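Local coordinates for dioxygenase (Pseudomonas brassicacearum, PDB 5V2D), which probably cleaves the central double bond of lignostilbenes with molecular oxygen at a non-haem iron centre, as in other lignostilbene dioxygenases, at residues A[238-243]-A[303-308]; A[317-322]-A[348-353]; A[468-473]-A[480-485]. All coordinates share one frame; numbering follows the deposited sequence.

Contact 1. Residues A[238-243]-A[303-308]; sequences VHDFAA and GHTLNA. With FE (Fe (III) ion), chain E.
His239 and His304 converge on one iron(III) ion, each through NE2, and their rings stand steeply to each other, planes 71° apart. Both metal bonds are 2.1 Å, from His239 NE2 and His304 NE2 to the iron, so these two nitrogens sit as neighbouring ligands and not as hydrogen-bond partners. The His239 ring reaches the metal because its CG lies anti to the backbone N (chi1 -180°). On the side of each ring away from the iron, ND1 is hydrogen-bonded to a second-shell glutamate, Glu156 for His239 and Glu372 for His304, which fixes the ring's rotation. With His188 and His495, the two histidines make up the four-histidine iron site of the carotenoid-cleavage-type dioxygenases, carried at the centre of a beta-propeller. One residue on, the Asp240 carboxylate reaches across: OD2 lies at the edge of the His304 ring, 3.4 Å from its CD2, and accepts a hydrogen bond from Thr305 N at 2.9 Å from above the carboxylate plane. Its other oxygen, OD1, accepts one from Phe241 N and forms a salt bridge with Lys190. Thr305 returns the grip, OG1 donating to Phe241 O at 2.8 Å. Farther along, Ala242 CB meets Ala308 CB at 3.6 Å.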
# COMPACT_ATOMS: atom_id res chain seq x y z
N VAL A 238 -8.34 5.42 -8.15
CA VAL A 238 -7.66 6.41 -7.31
C VAL A 238 -7.09 5.63 -6.13
O VAL A 238 -7.81 5.40 -5.08
CB VAL A 238 -8.57 7.52 -6.84
CG1 VAL A 238 -7.75 8.61 -6.14
CG2 VAL A 238 -9.28 8.17 -8.02
N HIS A 239 -5.83 5.23 -6.28
CA HIS A 239 -5.25 4.32 -5.28
C HIS A 239 -4.82 5.09 -4.01
O HIS A 239 -5.12 4.69 -2.88
CB HIS A 239 -4.12 3.45 -5.88
CG HIS A 239 -3.51 2.51 -4.88
ND1 HIS A 239 -4.23 1.51 -4.26
CD2 HIS A 239 -2.29 2.53 -4.28
CE1 HIS A 239 -3.45 0.87 -3.41
NE2 HIS A 239 -2.28 1.48 -3.39
N ASP A 240 -4.03 6.14 -4.23
CA ASP A 240 -3.45 6.94 -3.16
C ASP A 240 -3.92 8.36 -3.39
O ASP A 240 -4.52 8.67 -4.40
CB ASP A 240 -1.93 6.78 -3.19
CG ASP A 240 -1.22 7.11 -1.86
OD1 ASP A 240 -1.84 7.77 -0.98
OD2 ASP A 240 -0.00 6.75 -1.74
N PHE A 241 -3.69 9.24 -2.44
CA PHE A 241 -4.03 10.66 -2.61
C PHE A 241 -3.05 11.50 -1.83
O PHE A 241 -2.11 10.99 -1.31
CB PHE A 241 -5.51 10.94 -2.27
CG PHE A 241 -5.81 11.17 -0.83
CD1 PHE A 241 -5.43 10.29 0.12
CD2 PHE A 241 -6.54 12.28 -0.44
CE1 PHE A 241 -5.80 10.47 1.47
CE2 PHE A 241 -6.88 12.50 0.92
CZ PHE A 241 -6.50 11.60 1.86
N ALA A 242 -3.22 12.81 -1.89
CA ALA A 242 -2.33 13.72 -1.19
C ALA A 242 -3.20 14.71 -0.43
O ALA A 242 -4.22 15.20 -0.94
CB ALA A 242 -1.49 14.45 -2.18
N ALA A 243 -2.83 14.94 0.81
CA ALA A 243 -3.53 15.91 1.64
C ALA A 243 -2.51 16.90 2.17
O ALA A 243 -1.37 16.52 2.51
CB ALA A 243 -4.29 15.22 2.78
N GLY A 303 2.32 6.79 -9.01
CA GLY A 303 2.62 5.85 -7.87
C GLY A 303 2.14 6.40 -6.53
O GLY A 303 1.35 7.35 -6.47
N HIS A 304 2.65 5.81 -5.45
CA HIS A 304 2.29 6.22 -4.09
C HIS A 304 2.81 7.60 -3.74
O HIS A 304 3.92 7.96 -4.09
CB HIS A 304 2.88 5.20 -3.10
CG HIS A 304 2.15 3.92 -3.14
ND1 HIS A 304 2.68 2.78 -3.69
CD2 HIS A 304 0.97 3.58 -2.60
CE1 HIS A 304 1.78 1.81 -3.55
NE2 HIS A 304 0.74 2.28 -2.90
N THR A 305 2.04 8.33 -2.97
CA THR A 305 2.45 9.62 -2.45
C THR A 305 3.58 9.52 -1.46
O THR A 305 3.44 8.87 -0.41
CB THR A 305 1.24 10.29 -1.79
OG1 THR A 305 0.19 10.38 -2.75
CG2 THR A 305 1.55 11.68 -1.26
N LEU A 306 4.70 10.18 -1.72
CA LEU A 306 5.75 10.33 -0.71
C LEU A 306 5.26 11.36 0.31
O LEU A 306 5.08 11.08 1.49
CB LEU A 306 7.07 10.69 -1.31
CG LEU A 306 8.12 11.16 -0.30
CD1 LEU A 306 8.42 10.13 0.81
CD2 LEU A 306 9.41 11.49 -1.09
N ASN A 307 4.95 12.55 -0.17
CA ASN A 307 4.42 13.61 0.65
C ASN A 307 3.91 14.71 -0.27
O ASN A 307 4.13 14.68 -1.47
CB ASN A 307 5.43 14.15 1.71
CG ASN A 307 4.75 14.92 2.81
OD1 ASN A 307 3.56 14.74 3.11
ND2 ASN A 307 5.54 15.77 3.47
N ALA A 308 3.20 15.67 0.29
CA ALA A 308 2.66 16.82 -0.44
C ALA A 308 2.55 17.99 0.50
O ALA A 308 2.46 17.82 1.70
CB ALA A 308 1.26 16.47 -0.97
FE FE E . -0.80 1.22 -1.97
O HOH W 1 1.39 6.89 0.23
O HOH W 2 -0.51 -0.65 -2.80

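Contact 2. Residues A[317-322]-A[348-353]; sequences VDMPVT and MRWTFD
Asp318 and Arg349 face each other as a non-hydrogen-bonded pair of two antiparallel strands, and their side chains run alongside each other. The arginine can be followed outward. Its CB already meets Asp318 OD2 at 3.2 Å, and CG and CD run on past that same oxygen; with CG anti to the backbone N (chi1 174°) the chain heads out along the aspartate, then bends at chi3 to turn the guanidinium in. NE gives its hydrogen to Asp318 OD2 at 2.8 Å, and at the tip NH2 gives one to Asp318 OD1 at 2.7 Å. Both bonds are almost straight and use the syn lone pairs, and the carboxylate and guanidinium planes are only 4° apart: a side-on, two-pronged salt bridge. Tyr385 OH is a further partner of OD1. A leucine in place of Arg349 would probably leave the buried Asp318 carboxylate without its countercharge and without the two bonds that hold it flat. On the other face of the sheet, Met319 is a neighbour of Trp350, its SD 3.4 Å from Trp350 NE1 in an oblique Met-aromatic contact. This indole nitrogen is buried without a polar partner, and Val321 CG2 also packs against it. Next along, Val317 CG2 touches the edge of the Phe352 ring, at CE1. Main-chain bonds pair Val317 with Trp350 and Met319 with Met348 in both directions. The whole is a twisted antiparallel strand pair, the middle two strands of a four-stranded propeller blade.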
# COMPACT_ATOMS: atom_id res chain seq x y z
N VAL A 317 3.07 17.78 -5.08
CA VAL A 317 2.89 16.37 -4.73
C VAL A 317 4.08 15.57 -5.24
O VAL A 317 4.36 15.58 -6.44
CB VAL A 317 1.62 15.82 -5.37
CG1 VAL A 317 1.38 14.40 -4.94
CG2 VAL A 317 0.41 16.63 -4.88
N ASP A 318 4.73 14.84 -4.37
CA ASP A 318 5.87 13.98 -4.69
C ASP A 318 5.47 12.52 -4.72
O ASP A 318 4.82 12.02 -3.78
CB ASP A 318 7.00 14.20 -3.69
CG ASP A 318 7.52 15.66 -3.68
OD1 ASP A 318 8.12 16.14 -2.64
OD2 ASP A 318 7.32 16.33 -4.71
N MET A 319 5.81 11.84 -5.81
CA MET A 319 5.45 10.46 -6.00
C MET A 319 6.29 9.83 -7.14
O MET A 319 6.66 10.51 -8.05
CB MET A 319 3.97 10.34 -6.42
CG MET A 319 3.66 11.04 -7.70
SD MET A 319 2.03 10.66 -8.45
CE MET A 319 1.03 11.61 -7.37
N PRO A 320 6.46 8.50 -7.11
CA PRO A 320 6.94 7.80 -8.32
C PRO A 320 5.91 7.99 -9.42
O PRO A 320 4.68 8.07 -9.14
CB PRO A 320 7.04 6.34 -7.88
CG PRO A 320 6.99 6.38 -6.40
CD PRO A 320 6.18 7.59 -6.01
N VAL A 321 6.42 8.11 -10.64
CA VAL A 321 5.63 8.13 -11.84
C VAL A 321 6.29 7.15 -12.82
O VAL A 321 7.54 7.19 -13.01
CB VAL A 321 5.56 9.51 -12.43
CG1 VAL A 321 4.69 9.51 -13.71
CG2 VAL A 321 4.94 10.50 -11.45
N THR A 322 5.49 6.26 -13.39
CA THR A 322 6.02 5.25 -14.29
C THR A 322 5.47 5.49 -15.67
O THR A 322 4.28 5.75 -15.83
CB THR A 322 5.61 3.85 -13.83
OG1 THR A 322 6.11 3.69 -12.53
CG2 THR A 322 6.17 2.74 -14.74
N MET A 348 9.06 11.86 -8.77
CA MET A 348 8.74 13.14 -9.38
C MET A 348 7.97 14.07 -8.49
O MET A 348 7.30 13.65 -7.53
CB MET A 348 7.91 12.91 -10.65
CG MET A 348 8.53 11.88 -11.52
SD MET A 348 8.57 12.07 -13.27
CE MET A 348 9.69 13.34 -13.31
N ARG A 349 8.06 15.37 -8.80
CA ARG A 349 7.28 16.38 -8.13
C ARG A 349 6.31 16.94 -9.16
O ARG A 349 6.73 17.42 -10.22
CB ARG A 349 8.12 17.51 -7.60
CG ARG A 349 7.30 18.67 -7.02
CD ARG A 349 8.14 19.59 -6.12
NE ARG A 349 8.44 18.89 -4.87
CZ ARG A 349 9.17 19.34 -3.87
NH1 ARG A 349 9.63 20.62 -3.94
NH2 ARG A 349 9.33 18.59 -2.79
N TRP A 350 5.03 16.91 -8.82
CA TRP A 350 4.00 17.63 -9.58
C TRP A 350 3.73 18.97 -8.88
O TRP A 350 3.67 19.04 -7.65
CB TRP A 350 2.71 16.84 -9.56
CG TRP A 350 2.78 15.51 -10.15
CD1 TRP A 350 2.98 14.37 -9.49
CD2 TRP A 350 2.46 15.16 -11.49
NE1 TRP A 350 2.89 13.30 -10.36
CE2 TRP A 350 2.53 13.76 -11.59
CE3 TRP A 350 2.15 15.89 -12.65
CZ2 TRP A 350 2.35 13.07 -12.77
CZ3 TRP A 350 1.98 15.19 -13.84
CH2 TRP A 350 2.06 13.82 -13.89
N THR A 351 3.50 20.02 -9.67
CA THR A 351 3.19 21.34 -9.17
C THR A 351 1.84 21.77 -9.82
O THR A 351 1.72 21.77 -11.08
CB THR A 351 4.28 22.30 -9.63
OG1 THR A 351 5.54 21.88 -9.03
CG2 THR A 351 3.97 23.75 -9.14
N PHE A 352 0.82 21.99 -9.00
CA PHE A 352 -0.52 22.34 -9.46
C PHE A 352 -0.70 23.82 -9.02
O PHE A 352 -0.89 24.11 -7.84
CB PHE A 352 -1.60 21.45 -8.85
CG PHE A 352 -1.40 20.00 -9.13
CD1 PHE A 352 -0.81 19.18 -8.16
CD2 PHE A 352 -1.62 19.47 -10.36
CE1 PHE A 352 -0.64 17.83 -8.39
CE2 PHE A 352 -1.42 18.13 -10.61
CZ PHE A 352 -0.91 17.30 -9.62
N ASP A 353 -0.60 24.71 -9.99
CA ASP A 353 -0.67 26.15 -9.75
C ASP A 353 -2.10 26.55 -9.95
O ASP A 353 -2.58 26.58 -11.14
CB ASP A 353 0.24 26.91 -10.70
CG ASP A 353 0.29 28.44 -10.38
OD1 ASP A 353 -0.53 28.96 -9.56
OD2 ASP A 353 1.28 29.05 -10.84

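Contact 3. Residues A[468-473]-A[480-485]; sequences LVVLDS and PIARIR
Leu468 and Ile484 exchange two main-chain hydrogen bonds, each 2.8 Å, from Leu468 N to Ile484 O and from Ile484 N to Leu468 O, and so fix the register of a beta hairpin whose strands run antiparallel, 168° between their directions. Val470 N continues the pattern by donating to Ala482 O. On the return side the pairing slips: Val470 O takes a 2.8 Å bond from Ile481 N and a weak one of 3.4 Å from Ala482 N, so two consecutive residues face one, a classic beta bulge. Pro480, just before it, adds a CA-H...O contact to that same carbonyl oxygen. The hairpin forms part of an antiparallel propeller blade, with strand 452-460 beyond 468-473 and strand 50-52 beyond 480-485.

The side chains divide between the two faces. On one, Leu468, Val470, Ala482 and Ile484 form an apolar row. Leu468 CB packs beside Ile484 CB, while Ile484 reaches diagonally across to Val470, its CD1 4.0 Å from Val470 CG2; Phe92, on strand 85-93 of another sheet, packs on both Leu468 and Ile484. At the bulge, Ile481 holds CG1 between its backbone N and carbonyl carbon (chi1 66°), which brings that carbon to 3.3 Å from Val470 O and close to Val470 CG1. On the other face Val469 runs alongside the aliphatic part of Arg483, whose charged end has its salt bridge with Glu467. Trp427 of strand 424-427 touches Leu471, Pro480 and Arg483 here. Pro480 CG meets two groups: Val469 CG1 at 4.0 Å, and one face of the Arg483 guanidinium, 3.9 Å above its plane and offset toward the rim.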
# COMPACT_ATOMS: atom_id res chain seq x y z
N LEU A 468 13.44 -8.66 10.59
CA LEU A 468 13.01 -7.30 10.63
C LEU A 468 14.29 -6.44 10.96
O LEU A 468 14.89 -6.61 12.07
CB LEU A 468 12.00 -7.12 11.71
CG LEU A 468 11.26 -5.80 11.76
CD1 LEU A 468 10.48 -5.57 10.49
CD2 LEU A 468 10.35 -5.80 13.01
N VAL A 469 14.74 -5.62 10.01
CA VAL A 469 15.99 -4.86 10.22
C VAL A 469 15.71 -3.45 10.72
O VAL A 469 14.67 -2.84 10.36
CB VAL A 469 16.87 -4.81 8.98
CG1 VAL A 469 17.34 -6.22 8.69
CG2 VAL A 469 16.23 -4.13 7.79
N VAL A 470 16.60 -2.95 11.57
CA VAL A 470 16.51 -1.62 12.09
C VAL A 470 17.79 -0.84 11.74
O VAL A 470 18.88 -1.24 12.14
CB VAL A 470 16.36 -1.66 13.62
CG1 VAL A 470 16.20 -0.22 14.13
CG2 VAL A 470 15.18 -2.55 14.07
N LEU A 471 17.64 0.23 10.98
CA LEU A 471 18.79 1.09 10.54
C LEU A 471 18.64 2.44 11.18
O LEU A 471 17.53 2.87 11.59
CB LEU A 471 18.84 1.26 9.02
CG LEU A 471 19.35 0.04 8.26
CD1 LEU A 471 18.34 -1.15 8.27
CD2 LEU A 471 19.67 0.46 6.83
N ASP A 472 19.79 3.11 11.31
CA ASP A 472 19.82 4.45 11.89
C ASP A 472 19.83 5.38 10.73
O ASP A 472 20.72 5.23 9.86
CB ASP A 472 21.13 4.63 12.75
CG ASP A 472 21.06 5.89 13.59
OD1 ASP A 472 20.77 7.00 13.08
OD2 ASP A 472 21.22 5.78 14.83
N SER A 473 18.92 6.36 10.70
CA SER A 473 18.79 7.28 9.55
C SER A 473 20.05 8.15 9.34
O SER A 473 20.28 8.60 8.21
CB SER A 473 17.65 8.27 9.69
OG SER A 473 17.76 9.11 10.82
N PRO A 480 22.15 -2.43 9.26
CA PRO A 480 21.33 -2.54 10.43
C PRO A 480 22.12 -2.33 11.74
O PRO A 480 23.23 -2.82 11.83
CB PRO A 480 20.88 -3.98 10.39
CG PRO A 480 20.84 -4.32 8.93
CD PRO A 480 21.93 -3.53 8.30
N ILE A 481 21.57 -1.56 12.67
CA ILE A 481 22.07 -1.59 13.99
C ILE A 481 21.54 -2.82 14.73
O ILE A 481 22.11 -3.25 15.72
CB ILE A 481 21.75 -0.28 14.74
CG1 ILE A 481 20.23 -0.10 14.96
CG2 ILE A 481 22.49 0.85 14.03
CD1 ILE A 481 19.86 1.17 15.61
N ALA A 482 20.42 -3.37 14.26
CA ALA A 482 19.81 -4.56 14.85
C ALA A 482 19.09 -5.35 13.78
O ALA A 482 18.49 -4.78 12.88
CB ALA A 482 18.84 -4.19 15.94
N ARG A 483 19.23 -6.65 13.83
CA ARG A 483 18.48 -7.58 12.97
C ARG A 483 17.65 -8.49 13.85
O ARG A 483 18.19 -9.23 14.67
CB ARG A 483 19.40 -8.45 12.13
CG ARG A 483 20.35 -7.65 11.20
CD ARG A 483 21.21 -8.63 10.48
NE ARG A 483 22.12 -8.07 9.51
CZ ARG A 483 21.99 -8.19 8.19
NH1 ARG A 483 20.99 -8.80 7.60
NH2 ARG A 483 22.86 -7.64 7.42
N ILE A 484 16.33 -8.38 13.68
CA ILE A 484 15.39 -9.17 14.48
C ILE A 484 15.01 -10.42 13.69
O ILE A 484 14.35 -10.32 12.64
CB ILE A 484 14.19 -8.31 14.85
CG1 ILE A 484 14.65 -7.07 15.63
CG2 ILE A 484 13.18 -9.10 15.62
CD1 ILE A 484 13.59 -5.96 15.45
N ARG A 485 15.44 -11.60 14.16
CA ARG A 485 15.28 -12.81 13.36
C ARG A 485 13.84 -13.33 13.58
O ARG A 485 13.34 -13.27 14.69
CB ARG A 485 16.25 -13.89 13.77
CG ARG A 485 17.70 -13.59 13.41
CD ARG A 485 18.54 -14.89 13.62
NE ARG A 485 19.95 -14.51 13.59
CZ ARG A 485 20.71 -14.18 14.64
NH1 ARG A 485 20.25 -14.26 15.88
NH2 ARG A 485 21.98 -13.86 14.43

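Along the chain the three contacts come in series: both segments of contact 1 precede those of contact 2, and contact 3 lies near the C-terminus. The centres of contacts 1 and 2 are about 9 Å apart. Segment 303-308 lies in the sheet of contact 2, while 238-243 leads into another blade; the Leu306 N to Asp318 O approach of 2.8 Å is probably a hydrogen bond within that shared sheet. The His304 segment is thus flanked by 314-322, with 345-353 next. Contact 3 belongs to another blade, its centre about 27 Å from that of contact 1 and about 31 Å from that of contact 2. Together they sample the central iron site, the blade that carries His304 and a distant blade.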